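Local coordinates for polysaccharide deacetylase (Bacillus anthracis, PDB 2J13), which is a zinc-binding family 4 carbohydrate esterase that probably removes acetyl groups from the amino sugars of bacterial cell-wall peptidoglycan, at residues T16-G21 against G156-R161; W115-F120 against R152-V157; E130-V135 against M169-V174. All blocks are in the same frame, centred on the assembly; numbering follows the deposited sequence. Where two conformers were deposited one is given.

Interaction 2 is the active-site contact: His117 binds the zinc ion, and the backbone N of Arg155 binds the cacodylate that shares the metal. Interaction 1 continues the same segment outward, since Gly156 and Val157 belong to both; there the chain leaves the site and pairs with the N-terminal residues 16-21, the two centres lying about 10 Å apart. Interaction 3 adjoins residues 115-120, its centre about 11 Å from that of interaction 2, and is joined to it by Ser116 OG and Glu131 OE2, 2.6 Å apart and probably hydrogen-bonded. Interactions 1 and 3 do not touch, but helix 160-168, which starts in interaction 1, is followed in the chain by strand 172-174 of interaction 3.

Interaction 1 of 3, residues T16-G21 against G156-R161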
loop_
_atom_site.group_PDB
_atom_site.type_symbol
_atom_site.label_atom_id
_atom_site.label_comp_id
_atom_site.label_asym_id
_atom_site.label_seq_id
_atom_site.Cartn_x
_atom_site.Cartn_y
_atom_site.Cartn_z
ATOM N N THR A 16 -13.809 3.671 -17.771
ATOM C CA THR A 16 -12.709 4.455 -18.307
ATOM C C THR A 16 -11.563 4.414 -17.295
ATOM O O THR A 16 -11.798 4.641 -16.118
ATOM C CB THR A 16 -13.111 5.902 -18.606
ATOM O OG1 THR A 16 -14.164 5.894 -19.574
ATOM C CG2 THR A 16 -11.932 6.676 -19.183
ATOM N N PRO A 17 -10.358 4.061 -17.763
ATOM C CA PRO A 17 -9.197 3.981 -16.869
ATOM C C PRO A 17 -8.586 5.317 -16.490
ATOM O O PRO A 17 -8.536 6.267 -17.305
ATOM C CB PRO A 17 -8.185 3.164 -17.681
ATOM C CG PRO A 17 -8.582 3.308 -19.077
ATOM C CD PRO A 17 -10.023 3.597 -19.128
ATOM N N HIS A 18 -8.101 5.389 -15.260
ATOM C CA HIS A 18 -7.385 6.540 -14.777
ATOM C C HIS A 18 -6.092 6.017 -14.188
ATOM O O HIS A 18 -6.073 4.869 -13.711
ATOM C CB HIS A 18 -8.207 7.213 -13.694
ATOM C CG HIS A 18 -9.565 7.670 -14.146
ATOM N ND1 HIS A 18 -9.745 8.657 -15.094
ATOM C CD2 HIS A 18 -10.806 7.304 -13.745
ATOM C CE1 HIS A 18 -11.039 8.862 -15.275
ATOM N NE2 HIS A 18 -11.706 8.056 -14.466
ATOM N N ASN A 19 -5.024 6.811 -14.262
ATOM C CA ASN A 19 -3.751 6.501 -13.610
ATOM C C ASN A 19 -3.642 7.409 -12.387
ATOM O O ASN A 19 -3.724 8.646 -12.492
ATOM C CB ASN A 19 -2.549 6.748 -14.533
ATOM C CG ASN A 19 -2.610 5.959 -15.819
ATOM O OD1 ASN A 19 -3.222 4.906 -15.889
ATOM N ND2 ASN A 19 -1.981 6.489 -16.870
ATOM N N TRP A 20 -3.447 6.824 -11.213
ATOM C CA TRP A 20 -3.344 7.653 -10.014
ATOM C C TRP A 20 -2.122 8.546 -10.073
ATOM O O TRP A 20 -1.046 8.096 -10.430
ATOM C CB TRP A 20 -3.269 6.805 -8.738
ATOM C CG TRP A 20 -3.213 7.666 -7.576
ATOM C CD1 TRP A 20 -2.113 7.982 -6.852
ATOM C CD2 TRP A 20 -4.303 8.391 -6.991
ATOM N NE1 TRP A 20 -2.451 8.838 -5.860
ATOM C CE2 TRP A 20 -3.781 9.128 -5.929
ATOM C CE3 TRP A 20 -5.664 8.506 -7.284
ATOM C CZ2 TRP A 20 -4.576 9.932 -5.120
ATOM C CZ3 TRP A 20 -6.453 9.304 -6.478
ATOM C CH2 TRP A 20 -5.893 10.020 -5.412
ATOM N N GLY A 21 -2.329 9.804 -9.692
ATOM C CA GLY A 21 -1.278 10.823 -9.574
ATOM C C GLY A 21 -1.846 11.963 -8.733
ATOM O O GLY A 21 -3.087 12.082 -8.587
ATOM N N GLY A 156 -1.337 1.877 -9.914
ATOM C CA GLY A 156 -2.295 2.894 -9.534
ATOM C C GLY A 156 -3.394 3.088 -10.576
ATOM O O GLY A 156 -4.046 4.136 -10.615
ATOM N N VAL A 157 -3.609 2.064 -11.408
ATOM C CA VAL A 157 -4.644 2.131 -12.439
ATOM C C VAL A 157 -5.987 1.697 -11.865
ATOM O O VAL A 157 -6.118 0.628 -11.201
ATOM C CB VAL A 157 -4.256 1.347 -13.685
ATOM C CG1 VAL A 157 -5.413 1.322 -14.718
ATOM C CG2 VAL A 157 -2.951 1.916 -14.306
ATOM N N PHE A 158 -7.007 2.493 -12.150
ATOM C CA PHE A 158 -8.355 2.238 -11.660
ATOM C C PHE A 158 -9.426 2.815 -12.592
ATOM O O PHE A 158 -9.130 3.697 -13.420
ATOM C CB PHE A 158 -8.573 2.808 -10.266
ATOM C CG PHE A 158 -8.540 4.318 -10.214
ATOM C CD1 PHE A 158 -7.321 4.987 -10.213
ATOM C CD2 PHE A 158 -9.712 5.039 -10.181
ATOM C CE1 PHE A 158 -7.265 6.381 -10.186
ATOM C CE2 PHE A 158 -9.668 6.432 -10.150
ATOM C CZ PHE A 158 -8.428 7.078 -10.152
ATOM N N SER A 159 -10.634 2.307 -12.402
ATOM C CA SER A 159 -11.876 2.923 -12.910
ATOM C C SER A 159 -12.895 2.971 -11.805
ATOM O O SER A 159 -12.713 2.414 -10.742
ATOM C CB SER A 159 -12.409 2.120 -14.093
ATOM O OG SER A 159 -12.735 0.801 -13.665
ATOM N N GLU A 160 -14.013 3.646 -12.028
ATOM C CA GLU A 160 -15.123 3.541 -11.111
ATOM C C GLU A 160 -15.490 2.084 -10.821
ATOM O O GLU A 160 -15.755 1.711 -9.667
ATOM C CB GLU A 160 -16.353 4.286 -11.663
ATOM C CG GLU A 160 -17.387 4.485 -10.596
ATOM C CD GLU A 160 -18.721 5.040 -11.102
ATOM O OE1 GLU A 160 -19.035 4.926 -12.316
ATOM O OE2 GLU A 160 -19.451 5.569 -10.229
ATOM N N ARG A 161 -15.529 1.268 -11.866
ATOM C CA ARG A 161 -15.885 -0.145 -11.709
ATOM C C ARG A 161 -14.925 -0.886 -10.783
ATOM O O ARG A 161 -15.365 -1.569 -9.860
ATOM C CB ARG A 161 -15.933 -0.846 -13.052
ATOM C CG ARG A 161 -16.542 -2.244 -12.938
ATOM C CD ARG A 161 -16.210 -3.097 -14.083
ATOM N NE ARG A 161 -17.092 -4.256 -14.080
ATOM C CZ ARG A 161 -18.346 -4.209 -14.502
ATOM N NH1 ARG A 161 -18.849 -3.068 -14.972
ATOM N NH2 ARG A 161 -19.099 -5.300 -14.438
HETATM O O HOH W 1 -13.778 5.349 -14.437
#
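His18 overlaps the ring of Phe158, its CB over one face, 3.8 Å from the ring centroid, in a CH-pi contact displaced toward the rim. The two aromatic rings themselves meet only obliquely, with their planes at 46°. Phe158 CG takes the crowded position between its own backbone N and carbonyl carbon (chi1 67°), and the ring's CE1 then reaches the edge of the Trp20 indole at CE3, 3.9 Å away. Trp20 in turn stacks on Phe175, and its NE1 is held by the carbonyl of Trp176. The backbones form a short antiparallel pairing of strands 18-19 and 157-158, in which the N-terminal segment lines up beside the chain that has just left the zinc site. His18 and Phe158 are its hydrogen-bonded pair: His18 N gives to Phe158 O at 2.7 Å, nearly along the C=O axis, and Phe158 N returns to His18 O at 3.0 Å, in the carbonyl plane. Trp20 N adds a bond of 2.8 Å to Gly156 O, approaching from above the carbonyl plane. On the opposite face the non-hydrogen-bonded pair, Asn19 and Val157, run side by side, with Asn19 OD1 3.4 Å from Val157 CG2. Ser159 N-caps helix 160-168, and beyond it a water donates to Thr16 O and accepts from Glu160 N, continuing the link into the first turn.

Interaction 2 of 3, residues W115-F120 against R152-V157; sequences WSHPDF and RPPRGV. With ZN (zinc ion), chain B; CAC (cacodylate ion), chain H.
Arg155 NH1 is the best-held side-chain atom, with two acceptors across the contact, the carbonyl O of His117 and OD1 of Asp119, each at 3.0 Å. Both lie near the guanidinium plane, yet the donor comes in above the plane of each acceptor; the Asp119 bond is also a salt bridge, with carboxylate and guanidinium planes 71° apart. Arg155 runs out straight through CD (chi2 176°), which sets the guanidinium at the edge of the His117 ring, so that the imidazole points CE1 and ND1 at the guanidinium face, the two planes 68° apart. NH2 and His117 ND1 approach to 3.2 Å as two donors, so this neighbour is not a bond, and the positive charge beside a zinc ligand may make the imidazole a poorer electron donor. Residues 113-118 and 152-156 carry the His-x-x-x-His-Pro and Arg-Pro-Pro-Arg-Gly signatures of the NodB family, the second and third motifs of its active site. His117 binds zinc through NE2 at 2.1 Å, alongside His113. Arg155 N donates at 2.8 Å to O2 of a cacodylate, probably from the crystallisation liquor, while that oxygen ligates the zinc, an arrangement consistent with an oxyanion-binding site. Pro154 is wedged between two rings: its CB rests over the centre of the His117 imidazole, 3.7 Å from the centroid, and its CD over Phe120, 3.3 Å from CE1. A water between the segments accepts from Phe120 N and donates to Pro154 O and Val157 O.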
loop_
_atom_site.group_PDB
_atom_site.type_symbol
_atom_site.label_atom_id
_atom_site.label_comp_id
_atom_site.label_asym_id
_atom_site.label_seq_id
_atom_site.Cartn_x
_atom_site.Cartn_y
_atom_site.Cartn_z
ATOM N N TRP A 115 -2.478 -10.906 -7.504
ATOM C CA TRP A 115 -1.677 -12.093 -7.768
ATOM C C TRP A 115 -0.617 -11.892 -8.837
ATOM O O TRP A 115 0.556 -12.161 -8.605
ATOM C CB TRP A 115 -2.567 -13.290 -8.112
ATOM C CG TRP A 115 -1.740 -14.534 -8.109
ATOM C CD1 TRP A 115 -1.112 -15.112 -9.178
ATOM C CD2 TRP A 115 -1.340 -15.278 -6.955
ATOM N NE1 TRP A 115 -0.366 -16.201 -8.751
ATOM C CE2 TRP A 115 -0.483 -16.307 -7.394
ATOM C CE3 TRP A 115 -1.631 -15.169 -5.585
ATOM C CZ2 TRP A 115 0.084 -17.237 -6.508
ATOM C CZ3 TRP A 115 -1.057 -16.084 -4.708
ATOM C CH2 TRP A 115 -0.218 -17.100 -5.180
ATOM N N SER A 116 -1.032 -11.440 -10.014
ATOM C CA SER A 116 -0.148 -11.337 -11.175
ATOM C C SER A 116 0.118 -9.897 -11.665
ATOM O O SER A 116 0.775 -9.695 -12.720
ATOM C CB SER A 116 -0.684 -12.206 -12.315
ATOM O OG SER A 116 -1.902 -11.699 -12.766
ATOM N N HIS A 117 -0.355 -8.904 -10.906
ATOM C CA HIS A 117 -0.088 -7.497 -11.202
ATOM C C HIS A 117 -0.568 -7.043 -12.584
ATOM O O HIS A 117 0.112 -6.266 -13.253
ATOM C CB HIS A 117 1.431 -7.249 -11.054
ATOM C CG HIS A 117 1.831 -5.824 -10.781
ATOM N ND1 HIS A 117 2.400 -5.015 -11.745
ATOM C CD2 HIS A 117 1.845 -5.104 -9.636
ATOM C CE1 HIS A 117 2.698 -3.837 -11.211
ATOM N NE2 HIS A 117 2.389 -3.872 -9.922
ATOM N N PRO A 118 -1.794 -7.426 -12.977
ATOM C CA PRO A 118 -2.397 -6.842 -14.181
ATOM C C PRO A 118 -2.980 -5.496 -13.886
ATOM O O PRO A 118 -3.291 -5.168 -12.739
ATOM C CB PRO A 118 -3.535 -7.802 -14.471
ATOM C CG PRO A 118 -4.025 -8.156 -13.093
ATOM C CD PRO A 118 -2.730 -8.357 -12.331
ATOM N N ASP A 119 -3.158 -4.701 -14.924
ATOM C CA ASP A 119 -4.013 -3.526 -14.806
ATOM C C ASP A 119 -5.450 -3.988 -14.563
ATOM O O ASP A 119 -6.020 -4.771 -15.374
ATOM C CB ASP A 119 -3.906 -2.667 -16.083
ATOM C CG ASP A 119 -2.675 -1.718 -16.078
ATOM O OD1 ASP A 119 -1.902 -1.662 -15.070
ATOM O OD2 ASP A 119 -2.493 -0.994 -17.116
ATOM N N PHE A 120 -6.046 -3.546 -13.453
ATOM C CA PHE A 120 -7.392 -3.997 -13.035
ATOM C C PHE A 120 -8.480 -3.628 -14.039
ATOM O O PHE A 120 -9.490 -4.296 -14.137
ATOM C CB PHE A 120 -7.788 -3.461 -11.673
ATOM C CG PHE A 120 -7.070 -4.137 -10.491
ATOM C CD1 PHE A 120 -6.183 -5.183 -10.687
ATOM C CD2 PHE A 120 -7.382 -3.752 -9.211
ATOM C CE1 PHE A 120 -5.569 -5.816 -9.591
ATOM C CE2 PHE A 120 -6.779 -4.372 -8.108
ATOM C CZ PHE A 120 -5.865 -5.390 -8.316
ATOM N N ARG A 152 -3.886 -2.043 -2.933
ATOM C CA ARG A 152 -3.363 -0.986 -3.822
ATOM C C ARG A 152 -3.305 -1.547 -5.255
ATOM O O ARG A 152 -2.642 -2.556 -5.521
ATOM C CB ARG A 152 -1.981 -0.539 -3.382
ATOM C CG ARG A 152 -1.413 0.603 -4.216
ATOM C CD ARG A 152 -0.204 1.182 -3.615
ATOM N NE ARG A 152 -0.513 2.056 -2.502
ATOM C CZ ARG A 152 0.397 2.435 -1.613
ATOM N NH1 ARG A 152 1.609 1.903 -1.642
ATOM N NH2 ARG A 152 0.052 3.251 -0.658
ATOM N N PRO A 153 -4.019 -0.918 -6.195
ATOM C CA PRO A 153 -4.027 -1.439 -7.546
ATOM C C PRO A 153 -2.684 -1.372 -8.261
ATOM O O PRO A 153 -1.942 -0.374 -8.106
ATOM C CB PRO A 153 -5.045 -0.515 -8.279
ATOM C CG PRO A 153 -5.715 0.201 -7.313
ATOM C CD PRO A 153 -4.894 0.257 -6.064
ATOM N N PRO A 154 -2.344 -2.412 -9.039
ATOM C CA PRO A 154 -1.148 -2.362 -9.868
ATOM C C PRO A 154 -1.060 -1.087 -10.680
ATOM O O PRO A 154 -2.043 -0.685 -11.320
ATOM C CB PRO A 154 -1.311 -3.584 -10.745
ATOM C CG PRO A 154 -1.990 -4.514 -9.863
ATOM C CD PRO A 154 -3.007 -3.726 -9.188
ATOM N N ARG A 155 0.092 -0.451 -10.617
ATOM C CA ARG A 155 0.370 0.817 -11.322
ATOM C C ARG A 155 -0.546 1.992 -10.982
ATOM O O ARG A 155 -0.490 3.057 -11.647
ATOM C CB ARG A 155 0.429 0.546 -12.831
ATOM C CG ARG A 155 1.405 -0.485 -13.253
ATOM C CD ARG A 155 1.370 -0.801 -14.786
ATOM N NE ARG A 155 2.109 -2.045 -14.962
ATOM C CZ ARG A 155 1.636 -3.284 -14.753
ATOM N NH1 ARG A 155 0.335 -3.536 -14.471
ATOM N NH2 ARG A 155 2.483 -4.306 -14.859
ATOM N N GLY A 156 -1.337 1.877 -9.914
ATOM C CA GLY A 156 -2.295 2.894 -9.534
ATOM C C GLY A 156 -3.394 3.088 -10.576
ATOM O O GLY A 156 -4.046 4.136 -10.615
ATOM N N VAL A 157 -3.609 2.064 -11.408
ATOM C CA VAL A 157 -4.644 2.131 -12.439
ATOM C C VAL A 157 -5.987 1.697 -11.865
ATOM O O VAL A 157 -6.118 0.628 -11.201
ATOM C CB VAL A 157 -4.256 1.347 -13.685
ATOM C CG1 VAL A 157 -5.413 1.322 -14.718
ATOM C CG2 VAL A 157 -2.951 1.916 -14.306
HETATM ZN ZN ZN B . 2.991 -2.533 -8.463
HETATM AS AS CAC H . 3.261 0.563 -8.422
HETATM O O1 CAC H . 4.098 0.170 -6.994
HETATM O O2 CAC H . 2.391 -0.817 -8.974
HETATM C C1 CAC H . 1.978 1.961 -7.985
HETATM C C2 CAC H . 4.463 1.158 -9.861
HETATM O O HOH W 2 -4.679 -1.736 -11.720
#

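Interaction 3 of 3, residues E130-V135 against M169-V174; sequences EELTSV and MGYYNV
Glu130 begins the segment of helix 125-143 with a doubly used carbonyl: its O accepts both the backbone N of Ser134 and, in the carbonyl plane at 2.7 Å, the hydroxyl OG of the same residue, which turns Ser134 back onto the helix. Glu131 points elsewhere, its carboxylate held by Lys127 and by Ser116 OG on a face of the helix that residues 169-174 do not meet. Leu132 is the apolar centre of the contact. Its CG is anti to the carbonyl carbon (chi1 -65°), and from there CD1 reaches Met169 SD at 3.9 Å, while CB lies 4.1 Å from Tyr171 CE2, the leucine and tyrosine side chains lying alongside and pointing opposite ways. The backbone O of Leu132 is satisfied by Asn112 ND2. At Thr133, on the fringe of the contact, the Met169 side chain runs roughly perpendicular to that of the threonine and brings CE within 3.3 Å of OG1; a bend at chi3 (63°) curls this methyl round to the helix. OG1 bonds to Arg129 O one turn back, and a water donates to it at 2.9 Å. The same water is 2.7 Å from Tyr171 OH. The second segment leaves helix 160-168 through a Schellman motif at Gly170 and enters strand 172-174. Helix 125-143 thus packs beside the end of helix 160-168 and the start of strand 172-174, with Thr166 and Val151 also touching Leu132 and Tyr171. The contact is therefore mixed: Leu132, Met169 and Tyr171 pack together, with the Met169 methyl also against Thr133 OG1, water joins Thr133 OG1 to Tyr171 OH, and farther along the helix Thr136 OG1 holds that tyrosine hydroxyl directly.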
loop_
_atom_site.group_PDB
_atom_site.type_symbol
_atom_site.label_atom_id
_atom_site.label_comp_id
_atom_site.label_asym_id
_atom_site.label_seq_id
_atom_site.Cartn_x
_atom_site.Cartn_y
_atom_site.Cartn_z
ATOM N N GLU A 130 -10.487 -13.188 -8.544
ATOM C CA GLU A 130 -9.432 -14.230 -8.294
ATOM C C GLU A 130 -8.103 -13.571 -7.969
ATOM O O GLU A 130 -7.385 -14.012 -7.066
ATOM C CB GLU A 130 -9.265 -15.133 -9.503
ATOM C CG GLU A 130 -10.502 -15.960 -9.706
ATOM C CD GLU A 130 -10.601 -16.701 -11.030
ATOM O OE1 GLU A 130 -9.816 -16.435 -11.970
ATOM O OE2 GLU A 130 -11.494 -17.584 -11.111
ATOM N N GLU A 131 -7.791 -12.490 -8.686
ATOM C CA GLU A 131 -6.534 -11.762 -8.472
ATOM C C GLU A 131 -6.418 -11.231 -7.046
ATOM O O GLU A 131 -5.297 -11.248 -6.493
ATOM C CB GLU A 131 -6.416 -10.597 -9.473
ATOM C CG GLU A 131 -6.056 -11.045 -10.900
ATOM C CD GLU A 131 -4.600 -11.368 -11.050
ATOM O OE1 GLU A 131 -3.773 -10.740 -10.351
ATOM O OE2 GLU A 131 -4.252 -12.246 -11.854
ATOM N N LEU A 132 -7.530 -10.768 -6.455
ATOM C CA LEU A 132 -7.533 -10.268 -5.060
ATOM C C LEU A 132 -7.638 -11.412 -4.055
ATOM O O LEU A 132 -6.864 -11.485 -3.111
ATOM C CB LEU A 132 -8.668 -9.286 -4.828
ATOM C CG LEU A 132 -8.526 -7.994 -5.638
ATOM C CD1 LEU A 132 -9.778 -7.183 -5.404
ATOM C CD2 LEU A 132 -7.261 -7.230 -5.277
ATOM N N THR A 133 -8.586 -12.318 -4.273
ATOM C CA THR A 133 -8.849 -13.377 -3.299
ATOM C C THR A 133 -7.659 -14.302 -3.146
ATOM O O THR A 133 -7.358 -14.729 -2.010
ATOM C CB THR A 133 -10.099 -14.189 -3.685
ATOM O OG1 THR A 133 -11.231 -13.294 -3.774
ATOM C CG2 THR A 133 -10.368 -15.261 -2.619
ATOM N N SER A 134 -6.968 -14.614 -4.225
ATOM C CA SER A 134 -5.806 -15.496 -4.152
ATOM C C SER A 134 -4.701 -14.941 -3.248
ATOM O O SER A 134 -4.116 -15.684 -2.445
ATOM C CB SER A 134 -5.268 -15.848 -5.528
ATOM O OG SER A 134 -4.865 -14.732 -6.246
ATOM N N VAL A 135 -4.403 -13.657 -3.363
ATOM C CA VAL A 135 -3.429 -13.020 -2.487
ATOM C C VAL A 135 -3.898 -12.979 -1.051
ATOM O O VAL A 135 -3.108 -13.253 -0.131
ATOM C CB VAL A 135 -3.042 -11.564 -2.976
ATOM C CG1 VAL A 135 -2.164 -10.815 -1.964
ATOM C CG2 VAL A 135 -2.314 -11.627 -4.274
ATOM N N MET A 169 -15.888 -6.326 -2.346
ATOM C CA MET A 169 -15.193 -7.510 -1.821
ATOM C C MET A 169 -14.637 -7.325 -0.406
ATOM O O MET A 169 -14.122 -8.261 0.168
ATOM C CB MET A 169 -14.087 -7.946 -2.773
ATOM C CG MET A 169 -14.579 -8.340 -4.169
ATOM S SD MET A 169 -13.260 -8.873 -5.217
ATOM C CE MET A 169 -12.669 -10.338 -4.356
ATOM N N GLY A 170 -14.753 -6.116 0.144
ATOM C CA GLY A 170 -14.436 -5.844 1.527
ATOM C C GLY A 170 -13.094 -5.168 1.735
ATOM O O GLY A 170 -12.578 -5.159 2.866
ATOM N N TYR A 171 -12.544 -4.581 0.676
ATOM C CA TYR A 171 -11.245 -3.891 0.752
ATOM C C TYR A 171 -11.340 -2.390 0.622
ATOM O O TYR A 171 -12.191 -1.881 -0.100
ATOM C CB TYR A 171 -10.343 -4.384 -0.376
ATOM C CG TYR A 171 -10.151 -5.881 -0.390
ATOM C CD1 TYR A 171 -9.276 -6.488 0.501
ATOM C CD2 TYR A 171 -10.788 -6.661 -1.347
ATOM C CE1 TYR A 171 -9.075 -7.876 0.486
ATOM C CE2 TYR A 171 -10.598 -8.042 -1.388
ATOM C CZ TYR A 171 -9.733 -8.642 -0.479
ATOM O OH TYR A 171 -9.560 -10.010 -0.508
ATOM N N TYR A 172 -10.437 -1.695 1.319
ATOM C CA TYR A 172 -10.115 -0.299 0.979
ATOM C C TYR A 172 -9.187 -0.240 -0.233
ATOM O O TYR A 172 -8.239 -1.030 -0.388
ATOM C CB TYR A 172 -9.416 0.418 2.115
ATOM C CG TYR A 172 -10.203 0.554 3.395
ATOM C CD1 TYR A 172 -11.096 1.595 3.567
ATOM C CD2 TYR A 172 -10.019 -0.336 4.436
ATOM C CE1 TYR A 172 -11.784 1.739 4.774
ATOM C CE2 TYR A 172 -10.702 -0.208 5.637
ATOM C CZ TYR A 172 -11.584 0.813 5.792
ATOM O OH TYR A 172 -12.255 0.927 6.990
ATOM N N ASN A 173 -9.400 0.788 -1.038
ATOM C CA ASN A 173 -8.542 1.107 -2.150
ATOM C C ASN A 173 -7.553 2.176 -1.632
ATOM O O ASN A 173 -7.952 3.324 -1.395
ATOM C CB ASN A 173 -9.379 1.744 -3.245
ATOM C CG ASN A 173 -10.333 0.748 -3.940
ATOM O OD1 ASN A 173 -9.884 -0.081 -4.734
ATOM N ND2 ASN A 173 -11.648 0.854 -3.656
ATOM N N VAL A 174 -6.288 1.810 -1.529
ATOM C CA VAL A 174 -5.290 2.657 -0.873
ATOM C C VAL A 174 -4.297 3.160 -1.900
ATOM O O VAL A 174 -3.508 2.388 -2.456
ATOM C CB VAL A 174 -4.550 1.915 0.235
ATOM C CG1 VAL A 174 -3.598 2.884 0.936
ATOM C CG2 VAL A 174 -5.519 1.284 1.231
HETATM O O HOH W 3 -11.459 -11.624 -1.438
#